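Local coordinates for putative glucoamylase (Bacteroides caccae ATCC 43185, PDB 4QT9), which is a putative glucoamylase with an alpha/alpha toroid fold, a hydrolase that probably cleaves glucose from starch-like glucans, at residues 379-383 / 384-388; 32-35 / 36-40. All coordinates share one frame; numbering follows the deposited sequence.

Contact 1. Residues 379-383 / 384-388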
ATOM      1  N   PHE A 379      -6.162  -4.868 -17.246  1.00 21.62           N
ATOM      2  CA  PHE A 379      -6.555  -5.073 -18.645  1.00 23.33           C
ATOM      3  C   PHE A 379      -6.557  -6.557 -18.962  1.00 24.13           C
ATOM      4  O   PHE A 379      -5.824  -7.334 -18.352  1.00 21.76           O
ATOM      5  CB  PHE A 379      -5.648  -4.288 -19.635  1.00 25.89           C
ATOM      6  CG  PHE A 379      -4.216  -4.777 -19.705  1.00 27.97           C
ATOM      7  CD1 PHE A 379      -3.850  -5.787 -20.588  1.00 31.71           C
ATOM      8  CD2 PHE A 379      -3.241  -4.245 -18.867  1.00 29.77           C
ATOM      9  CE1 PHE A 379      -2.541  -6.264 -20.625  1.00 33.42           C
ATOM     10  CE2 PHE A 379      -1.928  -4.708 -18.921  1.00 33.18           C
ATOM     11  CZ  PHE A 379      -1.589  -5.717 -19.796  1.00 32.46           C
ATOM     12  N   SER A 380      -7.380  -6.950 -19.927  1.00 20.57           N
ATOM     13  CA  SER A 380      -7.430  -8.321 -20.391  1.00 20.27           C
ATOM     14  C   SER A 380      -7.214  -8.345 -21.910  1.00 27.26           C
ATOM     15  O   SER A 380      -8.106  -7.918 -22.651  1.00 27.05           O
ATOM     16  CB  SER A 380      -8.752  -8.977 -20.008  1.00 21.99           C
ATOM     17  OG  SER A 380      -8.901 -10.203 -20.716  1.00 26.87           O
ATOM     18  N   GLU A 381      -6.029  -8.819 -22.380  1.00 24.77           N
ATOM     19  CA  GLU A 381      -5.770  -8.937 -23.836  1.00 24.98           C
ATOM     20  C   GLU A 381      -6.753  -9.943 -24.496  1.00 31.64           C
ATOM     21  O   GLU A 381      -7.140  -9.762 -25.654  1.00 29.77           O
ATOM     22  CB  GLU A 381      -4.307  -9.339 -24.129  1.00 25.92           C
ATOM     23  CG  GLU A 381      -3.301  -8.242 -23.800  1.00 30.57           C
ATOM     24  CD  GLU A 381      -1.876  -8.487 -24.262  1.00 49.02           C
ATOM     25  OE1 GLU A 381      -1.658  -8.594 -25.488  1.00 44.86           O
ATOM     26  OE2 GLU A 381      -0.965  -8.498 -23.404  1.00 48.75           O
ATOM     27  N   THR A 382      -7.161 -10.989 -23.740  1.00 29.43           N
ATOM     28  CA  THR A 382      -8.098 -12.033 -24.186  1.00 29.48           C
ATOM     29  C   THR A 382      -9.492 -11.449 -24.453  1.00 33.20           C
ATOM     30  O   THR A 382     -10.068 -11.737 -25.497  1.00 32.84           O
ATOM     31  CB  THR A 382      -8.179 -13.159 -23.131  1.00 34.88           C
ATOM     32  OG1 THR A 382      -6.882 -13.725 -22.940  1.00 38.16           O
ATOM     33  CG2 THR A 382      -9.154 -14.247 -23.508  1.00 32.29           C
ATOM     34  N   ASP A 383     -10.037 -10.661 -23.493  1.00 30.25           N
ATOM     35  CA  ASP A 383     -11.372 -10.067 -23.565  1.00 29.26           C
ATOM     36  C   ASP A 383     -11.381  -8.720 -24.299  1.00 32.14           C
ATOM     37  O   ASP A 383     -12.471  -8.188 -24.558  1.00 33.27           O
ATOM     38  CB  ASP A 383     -11.967  -9.906 -22.149  1.00 30.53           C
ATOM     39  CG  ASP A 383     -12.445 -11.224 -21.522  1.00 51.13           C
ATOM     40  OD1 ASP A 383     -13.409 -11.821 -22.046  1.00 55.24           O
ATOM     41  OD2 ASP A 383     -11.890 -11.628 -20.473  1.00 56.91           O
ATOM     42  N   ASN A 384     -10.193  -8.190 -24.675  1.00 26.18           N
ATOM     43  CA  ASN A 384     -10.007  -6.872 -25.317  1.00 25.88           C
ATOM     44  C   ASN A 384     -10.656  -5.780 -24.435  1.00 29.34           C
ATOM     45  O   ASN A 384     -11.381  -4.897 -24.901  1.00 27.88           O
ATOM     46  CB  ASN A 384     -10.516  -6.860 -26.785  1.00 23.80           C
ATOM     47  CG  ASN A 384      -9.701  -7.791 -27.627  1.00 35.91           C
ATOM     48  OD1 ASN A 384     -10.165  -8.864 -28.039  1.00 30.69           O
ATOM     49  ND2 ASN A 384      -8.410  -7.507 -27.710  1.00 24.00           N
ATOM     50  N   TRP A 385     -10.396  -5.901 -23.126  1.00 25.13           N
ATOM     51  CA  TRP A 385     -10.924  -5.052 -22.086  1.00 25.10           C
ATOM     52  C   TRP A 385      -9.791  -4.135 -21.604  1.00 27.88           C
ATOM     53  O   TRP A 385      -8.856  -4.606 -20.974  1.00 25.97           O
ATOM     54  CB  TRP A 385     -11.495  -5.960 -20.975  1.00 23.76           C
ATOM     55  CG  TRP A 385     -11.973  -5.231 -19.752  1.00 24.94           C
ATOM     56  CD1 TRP A 385     -13.109  -4.484 -19.628  1.00 28.46           C
ATOM     57  CD2 TRP A 385     -11.339  -5.222 -18.466  1.00 23.47           C
ATOM     58  NE1 TRP A 385     -13.221  -4.010 -18.336  1.00 28.52           N
ATOM     59  CE2 TRP A 385     -12.153  -4.458 -17.601  1.00 28.29           C
ATOM     60  CE3 TRP A 385     -10.158  -5.798 -17.956  1.00 23.68           C
ATOM     61  CZ2 TRP A 385     -11.805  -4.216 -16.261  1.00 26.56           C
ATOM     62  CZ3 TRP A 385      -9.823  -5.570 -16.631  1.00 24.24           C
ATOM     63  CH2 TRP A 385     -10.629  -4.773 -15.803  1.00 24.87           C
ATOM     64  N   TYR A 386      -9.838  -2.853 -21.969  1.00 26.34           N
ATOM     65  CA  TYR A 386      -8.811  -1.850 -21.620  1.00 25.95           C
ATOM     66  C   TYR A 386      -9.452  -0.626 -20.913  1.00 28.89           C
ATOM     67  O   TYR A 386      -9.550   0.454 -21.503  1.00 29.77           O
ATOM     68  CB  TYR A 386      -8.023  -1.432 -22.880  1.00 26.88           C
ATOM     69  CG  TYR A 386      -7.285  -2.584 -23.531  1.00 27.67           C
ATOM     70  CD1 TYR A 386      -6.036  -2.985 -23.069  1.00 29.50           C
ATOM     71  CD2 TYR A 386      -7.816  -3.248 -24.640  1.00 29.87           C
ATOM     72  CE1 TYR A 386      -5.358  -4.064 -23.647  1.00 31.57           C
ATOM     73  CE2 TYR A 386      -7.138  -4.320 -25.241  1.00 31.01           C
ATOM     74  CZ  TYR A 386      -5.904  -4.715 -24.743  1.00 36.57           C
ATOM     75  OH  TYR A 386      -5.194  -5.733 -25.326  1.00 38.55           O
ATOM     76  N   PRO A 387      -9.893  -0.785 -19.641  1.00 23.90           N
ATOM     77  CA  PRO A 387     -10.537   0.338 -18.948  1.00 24.23           C
ATOM     78  C   PRO A 387      -9.598   1.517 -18.707  1.00 26.06           C
ATOM     79  O   PRO A 387      -8.441   1.349 -18.346  1.00 25.60           O
ATOM     80  CB  PRO A 387     -10.999  -0.273 -17.615  1.00 25.23           C
ATOM     81  CG  PRO A 387     -10.081  -1.431 -17.398  1.00 30.57           C
ATOM     82  CD  PRO A 387      -9.851  -1.986 -18.781  1.00 25.85           C
ATOM     83  N   GLN A 388     -10.102   2.708 -18.922  1.00 21.21           N
ATOM     84  CA  GLN A 388      -9.320   3.909 -18.709  1.00 21.00           C
ATOM     85  C   GLN A 388      -9.630   4.377 -17.289  1.00 25.90           C
ATOM     86  O   GLN A 388     -10.250   5.420 -17.071  1.00 25.55           O
ATOM     87  CB  GLN A 388      -9.624   4.936 -19.807  1.00 21.41           C
ATOM     88  CG  GLN A 388      -9.396   4.342 -21.207  1.00 17.91           C
ATOM     89  CD  GLN A 388      -9.214   5.388 -22.260  1.00 40.27           C
ATOM     90  OE1 GLN A 388      -9.834   6.460 -22.227  1.00 33.50           O
ATOM     91  NE2 GLN A 388      -8.401   5.066 -23.262  1.00 36.01           N
TER
HETATM   92  O   HOH W   1      -8.119 -10.927 -28.049  1.00 31.05           O
HETATM   93  O   HOH W   2      -5.695  -7.760 -27.206  1.00 44.70           O

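Contact 2. Residues 32-35 / 36-40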
ATOM      1  N   THR A  32       2.485   8.884 -12.862  1.00 27.07           N
ATOM      2  CA  THR A  32       1.837   8.252 -11.697  1.00 26.59           C
ATOM      3  C   THR A  32       1.674   9.277 -10.581  1.00 29.26           C
ATOM      4  O   THR A  32       0.628   9.315  -9.933  1.00 29.78           O
ATOM      5  CB  THR A  32       2.619   7.010 -11.248  1.00 30.27           C
ATOM      6  OG1 THR A  32       2.789   6.187 -12.393  1.00 27.70           O
ATOM      7  CG2 THR A  32       1.881   6.210 -10.183  1.00 31.13           C
ATOM      8  N   PHE A  33       2.682  10.143 -10.411  1.00 26.03           N
ATOM      9  CA  PHE A  33       2.669  11.262  -9.466  1.00 26.60           C
ATOM     10  C   PHE A  33       1.458  12.172  -9.752  1.00 32.46           C
ATOM     11  O   PHE A  33       0.805  12.616  -8.815  1.00 31.33           O
ATOM     12  CB  PHE A  33       3.987  12.070  -9.578  1.00 28.59           C
ATOM     13  CG  PHE A  33       3.951  13.448  -8.945  1.00 30.30           C
ATOM     14  CD1 PHE A  33       4.115  13.606  -7.571  1.00 31.64           C
ATOM     15  CD2 PHE A  33       3.781  14.589  -9.727  1.00 31.77           C
ATOM     16  CE1 PHE A  33       4.087  14.882  -6.989  1.00 32.58           C
ATOM     17  CE2 PHE A  33       3.756  15.861  -9.145  1.00 34.01           C
ATOM     18  CZ  PHE A  33       3.898  16.000  -7.778  1.00 32.14           C
ATOM     19  N   LEU A  34       1.139  12.407 -11.058  1.00 30.30           N
ATOM     20  CA  LEU A  34       0.015  13.277 -11.430  1.00 30.12           C
ATOM     21  C   LEU A  34      -1.352  12.736 -10.938  1.00 33.12           C
ATOM     22  O   LEU A  34      -2.236  13.573 -10.703  1.00 32.63           O
ATOM     23  CB  LEU A  34      -0.035  13.570 -12.927  1.00 31.21           C
ATOM     24  CG  LEU A  34       1.137  14.344 -13.523  1.00 36.65           C
ATOM     25  CD1 LEU A  34       0.869  14.660 -14.964  1.00 36.76           C
ATOM     26  CD2 LEU A  34       1.431  15.614 -12.768  1.00 39.60           C
ATOM     27  N   TYR A  35      -1.503  11.378 -10.693  1.00 27.23           N
ATOM     28  CA  TYR A  35      -2.741  10.818 -10.101  1.00 25.86           C
ATOM     29  C   TYR A  35      -2.989  11.518  -8.769  1.00 28.07           C
ATOM     30  O   TYR A  35      -4.118  11.841  -8.422  1.00 28.56           O
ATOM     31  CB  TYR A  35      -2.675   9.250  -9.870  1.00 25.67           C
ATOM     32  CG  TYR A  35      -3.925   8.650  -9.213  1.00 26.48           C
ATOM     33  CD1 TYR A  35      -4.105   8.693  -7.834  1.00 29.08           C
ATOM     34  CD2 TYR A  35      -4.978   8.153  -9.981  1.00 26.17           C
ATOM     35  CE1 TYR A  35      -5.300   8.270  -7.234  1.00 30.23           C
ATOM     36  CE2 TYR A  35      -6.134   7.631  -9.383  1.00 24.77           C
ATOM     37  CZ  TYR A  35      -6.301   7.706  -8.012  1.00 35.84           C
ATOM     38  OH  TYR A  35      -7.467   7.254  -7.419  1.00 34.14           O
ATOM     39  N   PHE A  36      -1.929  11.660  -7.980  1.00 23.87           N
ATOM     40  CA  PHE A  36      -2.042  12.192  -6.622  1.00 22.30           C
ATOM     41  C   PHE A  36      -1.929  13.713  -6.584  1.00 27.95           C
ATOM     42  O   PHE A  36      -2.525  14.326  -5.700  1.00 28.12           O
ATOM     43  CB  PHE A  36      -1.005  11.529  -5.724  1.00 22.79           C
ATOM     44  CG  PHE A  36      -1.240  10.037  -5.650  1.00 22.09           C
ATOM     45  CD1 PHE A  36      -2.315   9.521  -4.926  1.00 23.04           C
ATOM     46  CD2 PHE A  36      -0.435   9.153  -6.365  1.00 22.68           C
ATOM     47  CE1 PHE A  36      -2.559   8.140  -4.896  1.00 23.37           C
ATOM     48  CE2 PHE A  36      -0.680   7.774  -6.330  1.00 23.42           C
ATOM     49  CZ  PHE A  36      -1.743   7.283  -5.600  1.00 20.95           C
ATOM     50  N   TRP A  37      -1.228  14.314  -7.554  1.00 25.82           N
ATOM     51  CA  TRP A  37      -1.088  15.757  -7.622  1.00 26.83           C
ATOM     52  C   TRP A  37      -2.330  16.394  -8.254  1.00 32.89           C
ATOM     53  O   TRP A  37      -3.016  17.171  -7.587  1.00 34.11           O
ATOM     54  CB  TRP A  37       0.195  16.183  -8.364  1.00 26.17           C
ATOM     55  CG  TRP A  37       0.487  17.636  -8.147  1.00 29.09           C
ATOM     56  CD1 TRP A  37       0.227  18.662  -9.009  1.00 32.79           C
ATOM     57  CD2 TRP A  37       0.860  18.245  -6.905  1.00 29.19           C
ATOM     58  NE1 TRP A  37       0.497  19.865  -8.406  1.00 32.58           N
ATOM     59  CE2 TRP A  37       0.877  19.639  -7.110  1.00 33.29           C
ATOM     60  CE3 TRP A  37       1.197  17.739  -5.630  1.00 30.32           C
ATOM     61  CZ2 TRP A  37       1.250  20.538  -6.103  1.00 33.40           C
ATOM     62  CZ3 TRP A  37       1.550  18.629  -4.630  1.00 31.41           C
ATOM     63  CH2 TRP A  37       1.591  20.008  -4.873  1.00 32.53           C
ATOM     64  N   GLU A  38      -2.609  16.065  -9.532  1.00 30.05           N
ATOM     65  CA  GLU A  38      -3.718  16.612 -10.315  1.00 29.31           C
ATOM     66  C   GLU A  38      -5.033  15.882 -10.052  1.00 33.42           C
ATOM     67  O   GLU A  38      -6.067  16.534 -10.073  1.00 34.87           O
ATOM     68  CB  GLU A  38      -3.391  16.577 -11.814  1.00 30.52           C
ATOM     69  CG  GLU A  38      -2.200  17.460 -12.162  1.00 43.82           C
ATOM     70  CD  GLU A  38      -1.819  17.644 -13.621  1.00 63.79           C
ATOM     71  OE1 GLU A  38      -2.235  16.821 -14.470  1.00 44.11           O
ATOM     72  OE2 GLU A  38      -1.066  18.605 -13.907  1.00 63.97           O
ATOM     73  N   GLY A  39      -4.995  14.572  -9.807  1.00 28.36           N
ATOM     74  CA  GLY A  39      -6.207  13.782  -9.583  1.00 28.62           C
ATOM     75  C   GLY A  39      -6.804  13.828  -8.183  1.00 32.32           C
ATOM     76  O   GLY A  39      -7.872  13.259  -7.948  1.00 31.07           O
ATOM     77  N   ALA A  40      -6.141  14.510  -7.249  1.00 29.52           N
ATOM     78  CA  ALA A  40      -6.578  14.579  -5.853  1.00 30.21           C
ATOM     79  C   ALA A  40      -7.935  15.265  -5.698  1.00 33.30           C
ATOM     80  O   ALA A  40      -8.292  16.133  -6.504  1.00 34.03           O
ATOM     81  CB  ALA A  40      -5.547  15.326  -5.025  1.00 31.27           C
TER

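Contact 1. Residues 379-383 / 384-388
S380 and W385 hold the two arms of this turn together with a pair of backbone hydrogen bonds. S380 N gives its hydrogen to W385 O at 3.0 Å, and W385 N returns one to S380 O at 3.1 Å. F379 CA adds a CA-H...O contact to the same W385 oxygen. Inside the turn, S380 OG accepts from D383 N at 3.0 Å, an ST motif that fixes the bend; the serine hydroxyl lies anti to the backbone N (chi1 167°), which swings it round to that amide. The bridge at S380 spans two residues of the returning arm, N384 and W385, so the hairpin-like turn carries a G1 beta bulge, with N384 in left-handed backbone conformation (phi 55°, psi 44°). Ring and side-chain packing builds on this frame. Y386 CD1 rests on F379 CB at 3.7 Å, while the two rings run nearly parallel but slid apart, centroids 6.0 Å from each other. Y386 OH lies 3.5 Å from E381 CG. The indole of W385 has S380 N as a neighbour at its edge, by CE3, and P387 CD covers one of its faces. Water completes the polar set: one molecule bridges E381 O and Y386 OH, lying in the plane of the tyrosine ring, 2.8 Å from OH. With a leucine in place of Y386, that water would probably lose its hydroxyl partner and E381 CG its neighbour.

Contact 2. Residues 32-35 / 36-40
F36 lays its ring across Y35, the residue just before it, in an edge-to-face (T-shaped) pair. Y35 CD1 sits 3.3 Å above the centre of the F36 face, and the planes stand at 67°. The two side chains leave the backbone differently, the tyrosine CG anti to its own N (chi1 178°) and the phenylalanine CG anti to its carbonyl carbon (chi1 -62°), which is how neighbours in sequence can bring edge to face. F36 also packs on A76 and I77 of helix 67-83, and Y35 OH is hydrogen-bonded to P48 O. One residue on, W37 N donates to F33 O at 2.9 Å, the i to i+4 bond of a regular helix, and W37 CB stands over one face of the F33 ring, 4.0 Å from its centroid, as a CH-pi contact. R94 hydrogen-bonds the carbonyl oxygens of F36 and W37 and lies against the indole as a cation-pi partner. In this C-terminal region of helix 21-37, L34 O takes two hydrogens, from E38 N at 2.8 Å and G39 N at 3.1 Å, the second an i to i+5 bond. E38 runs beside L34, pointing the same way, with E38 OE1 3.8 Å from L34 CD1. The glycine that follows packs its backbone close against the preceding turn, G39 CA lying 3.1 Å from Y35 O.

Both contacts are local, each within one continuous run of chain, but they sit in different surroundings. Contact 2 lies in the C-terminal region of helix 21-37, its centre about 16 Å from that of the chain, and its mostly buried aromatic residues reach helices 67-83 and 392-406. Contact 1, its centre about 24 Å from that of the chain, belongs to the loop between strands 374-375 and 389-391; it is more exposed, and two waters join its polar atoms. Hence the chemistry shifts from ring packing and helix-end carbonyls to a bulged turn with solvent bridges. The two share no element and do not touch, their nearest atoms being about 9 Å apart.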